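Local coordinates for protein BB_2cx5_001 (Thermus thermophilus, PDB 3RI0) that serves as a computationally designed epitope scaffold, built to present a grafted linear HIV epitope on a fold of the aminoacyl-tRNA editing family, at residues L61-G66 and A113-D118. The protein carries 6 engineered substitutions. Numbering follows the deposited sequence.
Sequences LFLVSG and AYLDED
Parallel neighbours in the mixed sheet of this editing-domain fold, strands 59-65 and 113-116 pair L61 with A113, F62 with Y114 and L63 with L115. Three backbone bonds join them, Y114 N to L61 O, L63 N to Y114 O and D116 N to L63 O, each 2.9 Å long. On one face F62 and Y114 stand side by side and point the same way. Both have CG anti to the carbonyl carbon (chi1 -64° and -58°), and their planes lie 19° apart but slid, so that the rings barely overlap and F62 CE2 reaches Y114 CD1 at 3.7 Å. Flat, apolar ring surfaces suit the side facing helix 72-79, where F62 meets A75 and Y114, partly exposed, meets L78.

The opposite face carries L61, A113, L63 and L115. A113 offers a lone methyl, compatible with the close approach of its CA to L61 CA, 4.5 Å, the shortest in the register. L63 and L115 touch through their CD1 methyls at 4.0 Å and pack against helix 140-147, L63 on T147 and L115 on L143 and L144.

Beyond the last bridge, a carboxylate continues the pairing: D116 accepts S65 N at OD2, 3.1 Å away and above the carboxylate plane. OD1 takes D118 N at 2.8 Å, an Asx turn where the strand gives way to a 3-10 segment. N68 ND2 also binds D116 OD2 and reaches D118 OD2, whereas S65 OG turns to G45 O.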
loop_
_atom_site.group_PDB
_atom_site.type_symbol
_atom_site.label_atom_id
_atom_site.label_comp_id
_atom_site.label_asym_id
_atom_site.label_seq_id
_atom_site.Cartn_x
_atom_site.Cartn_y
_atom_site.Cartn_z
ATOM N N LEU A 61 -6.401 6.742 1.872
ATOM C CA LEU A 61 -5.558 5.624 1.478
ATOM C C LEU A 61 -6.277 4.286 1.656
ATOM O O LEU A 61 -6.878 4.023 2.702
ATOM C CB LEU A 61 -4.277 5.629 2.320
ATOM C CG LEU A 61 -2.957 5.082 1.763
ATOM C CD1 LEU A 61 -2.336 4.198 2.815
ATOM C CD2 LEU A 61 -3.147 4.314 0.466
ATOM N N PHE A 62 -6.208 3.435 0.637
ATOM C CA PHE A 62 -6.836 2.123 0.714
ATOM C C PHE A 62 -5.834 1.013 0.427
ATOM O O PHE A 62 -5.227 0.964 -0.633
ATOM C CB PHE A 62 -8.014 2.037 -0.253
ATOM C CG PHE A 62 -9.130 2.990 0.075
ATOM C CD1 PHE A 62 -9.133 4.280 -0.447
ATOM C CD2 PHE A 62 -10.173 2.602 0.913
ATOM C CE1 PHE A 62 -10.165 5.183 -0.140
ATOM C CE2 PHE A 62 -11.213 3.495 1.234
ATOM C CZ PHE A 62 -11.206 4.786 0.699
ATOM N N LEU A 63 -5.669 0.123 1.397
ATOM C CA LEU A 63 -4.736 -0.993 1.281
ATOM C C LEU A 63 -5.565 -2.220 0.882
ATOM O O LEU A 63 -6.356 -2.738 1.680
ATOM C CB LEU A 63 -4.041 -1.196 2.623
ATOM C CG LEU A 63 -3.509 0.137 3.157
ATOM C CD1 LEU A 63 -3.011 -0.027 4.577
ATOM C CD2 LEU A 63 -2.398 0.645 2.249
ATOM N N VAL A 64 -5.376 -2.674 -0.354
ATOM C CA VAL A 64 -6.148 -3.787 -0.893
ATOM C C VAL A 64 -5.338 -5.034 -1.177
ATOM O O VAL A 64 -4.195 -4.963 -1.630
ATOM C CB VAL A 64 -6.841 -3.362 -2.218
ATOM C CG1 VAL A 64 -7.582 -4.543 -2.834
ATOM C CG2 VAL A 64 -7.790 -2.208 -1.952
ATOM N N SER A 65 -5.937 -6.187 -0.911
ATOM C CA SER A 65 -5.277 -7.450 -1.182
ATOM C C SER A 65 -4.953 -7.488 -2.673
ATOM O O SER A 65 -5.692 -6.946 -3.491
ATOM C CB SER A 65 -6.194 -8.617 -0.824
ATOM O OG SER A 65 -5.625 -9.848 -1.239
ATOM N N GLY A 66 -3.846 -8.121 -3.031
ATOM C CA GLY A 66 -3.494 -8.213 -4.433
ATOM C C GLY A 66 -4.494 -9.038 -5.235
ATOM O O GLY A 66 -4.554 -8.928 -6.451
ATOM N N ALA A 113 -6.469 6.030 6.594
ATOM C CA ALA A 113 -6.377 4.780 5.850
ATOM C C ALA A 113 -7.363 3.674 6.200
ATOM O O ALA A 113 -7.926 3.635 7.297
ATOM C CB ALA A 113 -4.962 4.239 5.938
ATOM N N TYR A 114 -7.551 2.768 5.241
ATOM C CA TYR A 114 -8.439 1.623 5.399
ATOM C C TYR A 114 -7.741 0.357 4.920
ATOM O O TYR A 114 -6.959 0.387 3.969
ATOM C CB TYR A 114 -9.734 1.863 4.637
ATOM C CG TYR A 114 -10.423 3.118 5.114
ATOM C CD1 TYR A 114 -10.019 4.374 4.659
ATOM C CD2 TYR A 114 -11.427 3.056 6.074
ATOM C CE1 TYR A 114 -10.604 5.542 5.148
ATOM C CE2 TYR A 114 -12.013 4.213 6.571
ATOM C CZ TYR A 114 -11.599 5.451 6.108
ATOM O OH TYR A 114 -12.191 6.589 6.599
ATOM N N LEU A 115 -8.028 -0.760 5.582
ATOM C CA LEU A 115 -7.390 -2.031 5.257
ATOM C C LEU A 115 -8.348 -3.163 4.906
ATOM O O LEU A 115 -9.161 -3.588 5.728
ATOM C CB LEU A 115 -6.506 -2.468 6.432
ATOM C CG LEU A 115 -5.733 -3.791 6.327
ATOM C CD1 LEU A 115 -4.300 -3.514 5.964
ATOM C CD2 LEU A 115 -5.766 -4.519 7.654
ATOM N N ASP A 116 -8.216 -3.648 3.676
ATOM C CA ASP A 116 -9.000 -4.759 3.134
ATOM C C ASP A 116 -8.943 -5.886 4.155
ATOM O O ASP A 116 -7.872 -6.455 4.372
ATOM C CB ASP A 116 -8.347 -5.227 1.824
ATOM C CG ASP A 116 -9.056 -6.412 1.173
ATOM O OD1 ASP A 116 -9.779 -7.169 1.864
ATOM O OD2 ASP A 116 -8.864 -6.589 -0.054
ATOM N N GLU A 117 -10.082 -6.217 4.762
ATOM C CA GLU A 117 -10.115 -7.279 5.778
ATOM C C GLU A 117 -9.468 -8.593 5.355
ATOM O O GLU A 117 -8.995 -9.351 6.202
ATOM C CB GLU A 117 -11.552 -7.536 6.260
ATOM C CG GLU A 117 -12.626 -7.647 5.171
ATOM C CD GLU A 117 -14.009 -7.957 5.763
ATOM O OE1 GLU A 117 -14.418 -7.297 6.746
ATOM O OE2 GLU A 117 -14.684 -8.867 5.241
ATOM N N ASP A 118 -9.428 -8.871 4.056
ATOM C CA ASP A 118 -8.811 -10.106 3.579
ATOM C C ASP A 118 -7.315 -10.164 3.868
ATOM O O ASP A 118 -6.732 -11.245 3.897
ATOM C CB ASP A 118 -9.051 -10.295 2.077
ATOM C CG ASP A 118 -10.493 -10.679 1.758
ATOM O OD1 ASP A 118 -11.295 -10.868 2.705
ATOM O OD2 ASP A 118 -10.825 -10.790 0.559
#